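Local coordinates for putative uncharacterized protein (Mycobacterium smegmatis, PDB 3UID) that is a toxin probably of the type II class, built on the SRPBCC (Bet v 1-like) fold and related to the Hsp90 ATPase activator Aha1, at residues A135-Q138 with V139-G143; F95-E98 with D99-N103; Y32-P35 with R36-E39. One frame throughout, in Å; residues are numbered along the deposited sequence. Where two conformers were deposited one is given.

Contact 1: A135-Q138 with V139-G143; sequences ALQQ and VLDMG
Gln137 and Asp141 face each other one helical turn apart, and their side chains bridge the last turn of helix 133-141, which closes at Gly143 in a Schellman motif. Gln137 sends its CG anti to the backbone N (chi1 -172°) and then bends at CG, which turns the amide along the helix toward Asp141. Gln137 NE2 donates to Asp141 OD1 at 3.0 Å, and the acceptor lies practically in the amide plane. The amide and carboxylate planes are 52° apart; the donor comes in from above the carboxylate plane, and the bond is bent.

On another side of the helix, Leu136 and Leu140 form an apolar i to i+4 pair, CD1 of Leu136 meeting CG of Leu140 at 4.1 Å, their side chains slanting past each other. Both also lie against His8 of strand 3-9, and Leu140 reaches Ile145 of the following helix. Val139 turns inward, where its side chain packs among Leu106, Tyr130 and Val144; its CG2 rests 3.4 Å from the carbonyl O of Ala135.

The i to i+4 backbone hydrogen bonds of the helix run from Val139 N to Ala135 O, from Leu140 N to Leu136 O at 2.9 Å, and from Asp141 N to Gln137 O. The series fades at Met142 N, whose bond to Gln138 O is weak. Gly143, with positive phi, is the first residue to leave helical angles and also stands at the N-cap position of helix 144-158. Here Gly143 N donates back to Leu140 O at 3.2 Å.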
# COMPACT_ATOMS: atom_id res chain seq x y z
N ALA A 135 -0.65 17.47 6.95
CA ALA A 135 -1.11 16.09 6.98
C ALA A 135 -0.03 15.15 6.45
O ALA A 135 0.29 14.13 7.06
CB ALA A 135 -2.38 15.94 6.17
N LEU A 136 0.53 15.49 5.29
CA LEU A 136 1.55 14.65 4.68
C LEU A 136 2.75 14.51 5.62
O LEU A 136 3.29 13.42 5.80
CB LEU A 136 1.98 15.24 3.34
CG LEU A 136 3.03 14.46 2.54
CD1 LEU A 136 2.78 12.96 2.66
CD2 LEU A 136 3.00 14.89 1.08
N GLN A 137 3.17 15.61 6.23
CA GLN A 137 4.32 15.57 7.13
C GLN A 137 4.05 14.63 8.29
O GLN A 137 4.93 13.88 8.70
CB GLN A 137 4.66 16.97 7.65
CG GLN A 137 5.95 17.02 8.43
CD GLN A 137 7.11 16.43 7.66
OE1 GLN A 137 7.43 16.88 6.56
NE2 GLN A 137 7.74 15.40 8.21
N GLN A 138 2.84 14.66 8.82
CA GLN A 138 2.51 13.83 9.98
C GLN A 138 2.54 12.35 9.61
O GLN A 138 2.98 11.51 10.40
CB GLN A 138 1.16 14.22 10.58
CG GLN A 138 0.88 13.51 11.90
CD GLN A 138 -0.43 13.94 12.53
OE1 GLN A 138 -0.91 15.05 12.31
NE2 GLN A 138 -1.02 13.04 13.32
N VAL A 139 2.08 12.02 8.41
CA VAL A 139 2.09 10.65 7.94
C VAL A 139 3.53 10.19 7.64
O VAL A 139 3.88 9.04 7.93
CB VAL A 139 1.17 10.47 6.71
CG1 VAL A 139 1.33 9.10 6.11
CG2 VAL A 139 -0.27 10.73 7.12
N LEU A 140 4.35 11.08 7.10
CA LEU A 140 5.77 10.76 6.90
C LEU A 140 6.43 10.44 8.24
O LEU A 140 7.25 9.53 8.35
CB LEU A 140 6.51 11.89 6.19
CG LEU A 140 6.26 12.07 4.69
CD1 LEU A 140 6.75 13.45 4.23
CD2 LEU A 140 6.91 10.97 3.86
N ASP A 141 6.04 11.18 9.28
CA ASP A 141 6.66 11.00 10.58
C ASP A 141 6.25 9.69 11.25
O ASP A 141 6.95 9.18 12.13
CB ASP A 141 6.35 12.19 11.48
CG ASP A 141 7.15 13.43 11.10
OD1 ASP A 141 8.10 13.31 10.28
OD2 ASP A 141 6.85 14.52 11.63
N MET A 142 5.11 9.15 10.83
CA MET A 142 4.60 7.88 11.34
C MET A 142 5.32 6.67 10.75
O MET A 142 5.11 5.54 11.18
CB MET A 142 3.10 7.75 11.08
CG MET A 142 2.23 8.66 11.95
SD MET A 142 0.54 8.74 11.33
CE MET A 142 0.27 7.03 10.89
N GLY A 143 6.14 6.92 9.73
CA GLY A 143 6.92 5.86 9.12
C GLY A 143 6.31 5.24 7.87
O GLY A 143 6.65 4.10 7.54

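Contact 2: F95-E98 with D99-N103; sequences FADE and DFNPN
Asp97 OD1 is gripped by two backbone N-H groups, Asp99 N at 2.9 Å and Asn101 N at 3.0 Å, which reach it from opposite faces of the carboxylate. The acid thus sits inside the turn that it opens. Its CG stands between the backbone N and the carbonyl carbon (chi1 65°), a torsion that folds the carboxylate back over the chain that follows, and the bond to Asp99 N makes this an Asx turn.

The same residues form a type I beta turn from Asp97 to Phe100, closed by Phe100 N donating to Asp97 O at 3.0 Å. Asp97 N in turn gives a nearly straight bond to Asn101 O, so backbone and side chain of one aspartate both fasten the turn through Asn101. A water bridges Asp97 OD2 and Asp99 OD2, joining two acids whose nearest oxygens, Asp97 OD1 and Asp99 OD2, are 4.5 Å apart; it probably eases their repulsion. The side chain of Asn103 lies over the Ala96-Asp97 peptide, with OD1 of Asn103 3.1 Å from Ala96 C.

The Phe100 ring carries Glu98 O over one face, near the rim, and meets the ring of Phe65 with the planes close to parallel. Glu98 forms a salt bridge with Lys73. The loop therefore ends strand 88-96 at the surface, laid against strands 73-84 and 61-67 before the chain goes on to strand 109-118.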
# COMPACT_ATOMS: atom_id res chain seq x y z
N PHE A 95 -6.94 6.31 8.58
CA PHE A 95 -6.47 5.65 9.80
C PHE A 95 -7.64 5.42 10.74
O PHE A 95 -8.56 6.23 10.79
CB PHE A 95 -5.41 6.49 10.51
CG PHE A 95 -4.14 6.64 9.72
CD1 PHE A 95 -3.32 5.55 9.51
CD2 PHE A 95 -3.79 7.87 9.18
CE1 PHE A 95 -2.15 5.68 8.78
CE2 PHE A 95 -2.62 8.00 8.45
CZ PHE A 95 -1.80 6.91 8.25
N ALA A 96 -7.58 4.34 11.51
CA ALA A 96 -8.70 3.97 12.38
C ALA A 96 -8.29 3.23 13.65
O ALA A 96 -7.14 2.81 13.81
CB ALA A 96 -9.71 3.12 11.59
N ASP A 97 -9.26 3.07 14.56
CA ASP A 97 -9.06 2.30 15.77
C ASP A 97 -9.35 0.83 15.49
O ASP A 97 -9.53 0.44 14.34
CB ASP A 97 -9.88 2.88 16.94
CG ASP A 97 -11.39 2.78 16.72
OD1 ASP A 97 -11.84 1.98 15.89
OD2 ASP A 97 -12.13 3.51 17.44
N GLU A 98 -9.36 0.01 16.54
CA GLU A 98 -9.51 -1.43 16.36
C GLU A 98 -10.86 -1.78 15.71
O GLU A 98 -11.00 -2.83 15.08
CB GLU A 98 -9.38 -2.14 17.70
CG GLU A 98 -9.27 -3.66 17.60
CD GLU A 98 -7.85 -4.15 17.38
OE1 GLU A 98 -6.92 -3.32 17.44
OE2 GLU A 98 -7.67 -5.36 17.16
N ASP A 99 -11.84 -0.91 15.87
CA ASP A 99 -13.19 -1.14 15.34
C ASP A 99 -13.38 -0.57 13.94
O ASP A 99 -14.49 -0.58 13.40
CB ASP A 99 -14.23 -0.52 16.27
CG ASP A 99 -14.23 -1.14 17.64
OD1 ASP A 99 -13.91 -2.35 17.76
OD2 ASP A 99 -14.53 -0.43 18.62
N PHE A 100 -12.29 -0.07 13.38
CA PHE A 100 -12.26 0.64 12.09
C PHE A 100 -13.02 1.95 12.06
O PHE A 100 -13.44 2.41 11.00
CB PHE A 100 -12.64 -0.29 10.92
CG PHE A 100 -11.74 -1.48 10.82
CD1 PHE A 100 -10.40 -1.30 10.52
CD2 PHE A 100 -12.20 -2.75 11.09
CE1 PHE A 100 -9.54 -2.39 10.45
CE2 PHE A 100 -11.34 -3.84 11.02
CZ PHE A 100 -10.01 -3.65 10.71
N ASN A 101 -13.16 2.57 13.23
CA ASN A 101 -13.66 3.94 13.29
C ASN A 101 -12.50 4.93 13.24
O ASN A 101 -11.52 4.78 13.96
CB ASN A 101 -14.49 4.16 14.56
CG ASN A 101 -15.66 3.21 14.65
OD1 ASN A 101 -15.87 2.54 15.67
ND2 ASN A 101 -16.41 3.10 13.57
N PRO A 102 -12.61 5.95 12.38
CA PRO A 102 -11.58 7.00 12.36
C PRO A 102 -11.20 7.44 13.77
O PRO A 102 -12.07 7.76 14.59
CB PRO A 102 -12.27 8.13 11.60
CG PRO A 102 -13.13 7.39 10.59
CD PRO A 102 -13.65 6.18 11.37
N ASN A 103 -9.90 7.46 14.06
CA ASN A 103 -9.44 7.80 15.39
C ASN A 103 -8.31 8.84 15.42
O ASN A 103 -7.61 8.97 16.43
CB ASN A 103 -9.01 6.53 16.15
CG ASN A 103 -7.77 5.91 15.57
OD1 ASN A 103 -7.44 6.13 14.40
ND2 ASN A 103 -7.07 5.11 16.37
O HOH W 1 -14.41 2.38 18.21

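Contact 3: Y32-P35 with R36-E39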
# COMPACT_ATOMS: atom_id res chain seq x y z
N TYR A 32 -2.60 -7.79 -4.61
CA TYR A 32 -3.61 -6.89 -4.06
C TYR A 32 -5.02 -7.45 -4.14
O TYR A 32 -5.87 -7.12 -3.32
CB TYR A 32 -3.51 -5.52 -4.76
CG TYR A 32 -2.14 -4.94 -4.53
CD1 TYR A 32 -1.86 -4.25 -3.36
CD2 TYR A 32 -1.11 -5.16 -5.44
CE1 TYR A 32 -0.58 -3.77 -3.11
CE2 TYR A 32 0.17 -4.67 -5.20
CZ TYR A 32 0.42 -3.97 -4.04
OH TYR A 32 1.69 -3.50 -3.80
N ALA A 33 -5.26 -8.31 -5.13
CA ALA A 33 -6.59 -8.87 -5.35
C ALA A 33 -6.91 -10.02 -4.41
O ALA A 33 -8.08 -10.29 -4.13
CB ALA A 33 -6.72 -9.32 -6.81
N ASP A 34 -5.88 -10.70 -3.92
CA ASP A 34 -6.06 -11.83 -3.00
C ASP A 34 -5.69 -11.37 -1.60
O ASP A 34 -4.52 -11.06 -1.33
CB ASP A 34 -5.16 -12.99 -3.41
CG ASP A 34 -5.28 -14.19 -2.49
OD1 ASP A 34 -5.94 -14.10 -1.42
OD2 ASP A 34 -4.69 -15.23 -2.84
N PRO A 35 -6.69 -11.30 -0.68
CA PRO A 35 -6.38 -10.71 0.63
C PRO A 35 -5.36 -11.51 1.44
O PRO A 35 -4.69 -10.92 2.29
CB PRO A 35 -7.75 -10.70 1.33
CG PRO A 35 -8.50 -11.82 0.68
CD PRO A 35 -8.08 -11.76 -0.77
N ARG A 36 -5.22 -12.81 1.20
CA ARG A 36 -4.21 -13.58 1.92
C ARG A 36 -2.80 -13.22 1.45
O ARG A 36 -1.84 -13.30 2.23
CB ARG A 36 -4.47 -15.08 1.78
CG ARG A 36 -5.89 -15.51 2.11
CD ARG A 36 -6.17 -15.56 3.62
NE ARG A 36 -6.89 -14.39 4.10
CZ ARG A 36 -6.38 -13.49 4.94
NH1 ARG A 36 -5.14 -13.62 5.38
NH2 ARG A 36 -7.12 -12.46 5.33
N GLN A 37 -2.67 -12.82 0.19
CA GLN A 37 -1.35 -12.39 -0.31
C GLN A 37 -1.02 -10.98 0.14
O GLN A 37 0.13 -10.67 0.50
CB GLN A 37 -1.30 -12.51 -1.84
CG GLN A 37 -1.49 -13.94 -2.32
CD GLN A 37 -1.37 -14.06 -3.82
OE1 GLN A 37 -0.44 -13.52 -4.41
NE2 GLN A 37 -2.31 -14.75 -4.43
N LEU A 38 -2.02 -10.11 0.14
CA LEU A 38 -1.85 -8.76 0.63
C LEU A 38 -1.42 -8.79 2.10
O LEU A 38 -0.47 -8.10 2.51
CB LEU A 38 -3.15 -7.98 0.49
CG LEU A 38 -3.04 -6.47 0.75
CD1 LEU A 38 -1.92 -5.86 -0.09
CD2 LEU A 38 -4.37 -5.85 0.42
N GLU A 39 -2.07 -9.63 2.90
CA GLU A 39 -1.74 -9.79 4.31
C GLU A 39 -0.31 -10.28 4.49
O GLU A 39 0.38 -9.91 5.43
CB GLU A 39 -2.72 -10.76 4.97
CG GLU A 39 -2.46 -10.98 6.46
CD GLU A 39 -3.49 -11.87 7.12
OE1 GLU A 39 -4.69 -11.50 7.14
OE2 GLU A 39 -3.11 -12.94 7.63
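The backbone leaves helix 25-33 at Asp34, whose extended psi (113°) breaks the helical run, and re-enters a helix at once with Pro35, Leu38 N donating to Asp34 O at 3.1 Å and Glu39 N to Pro35 O. Asp34 is the N-cap of this second helix. With its CG anti to the backbone N (chi1 179°), the carboxylate turns over the first turn, where Asp34 OD1 accepts from Arg36 N at 3.0 Å, the donor standing above the carboxylate plane.

Asp34 OD2 takes a bond from Gln37 NE2 at 2.9 Å on its anti side, the amide and carboxylate planes being steeply inclined. The same amide is held through its other atom too: Gln37 OE1 accepts from Arg27 NH1, which fixes the rotation of the amide. The negative carboxylate lies at the helix N terminus, where the helix dipole should favour it.

Along the outer side, in the conformers given, Arg36 curls back and meets Glu39 end-on: Arg36 NH1, at 2.8 Å, and NH2 both reach Glu39 OE1 from one face of the carboxylate in a salt bridge, while Pro35 O lies over a face of the guanidinium. Glu39 OE1 also accepts from Val51 N. On the buried side, Tyr32 CD1 packs on Leu38 CD1 at 3.6 Å, the two side chains crossing roughly at right angles.

Strand 50-54 flanks this junction through Val51 and His54 against Pro35, while Tyr32 reaches inward to Phe115 of strand 109-118 and Tyr126 of strand 121-129.

How the contacts relate
From the N terminus, contact 3 comes first, at the junction between helices 25-33 and 35-42; contact 2 follows, where the chain leaves strand 88-96 and turns toward strand 109-118; contact 1 is last, at the end of helix 133-141 and the start of helix 144-158. All three are local contacts in series, and none nests in or crosses another. Contacts 1 and 2 nevertheless touch: Phe95 of strand 88-96 packs against Met142 and Val139, with Met142 CE 3.4 Å from Phe95 CZ, tying the helix end to the sheet. Contact 3 stands apart, its centre about 25 Å from that of contact 1, on the opposite side of the chain's centre.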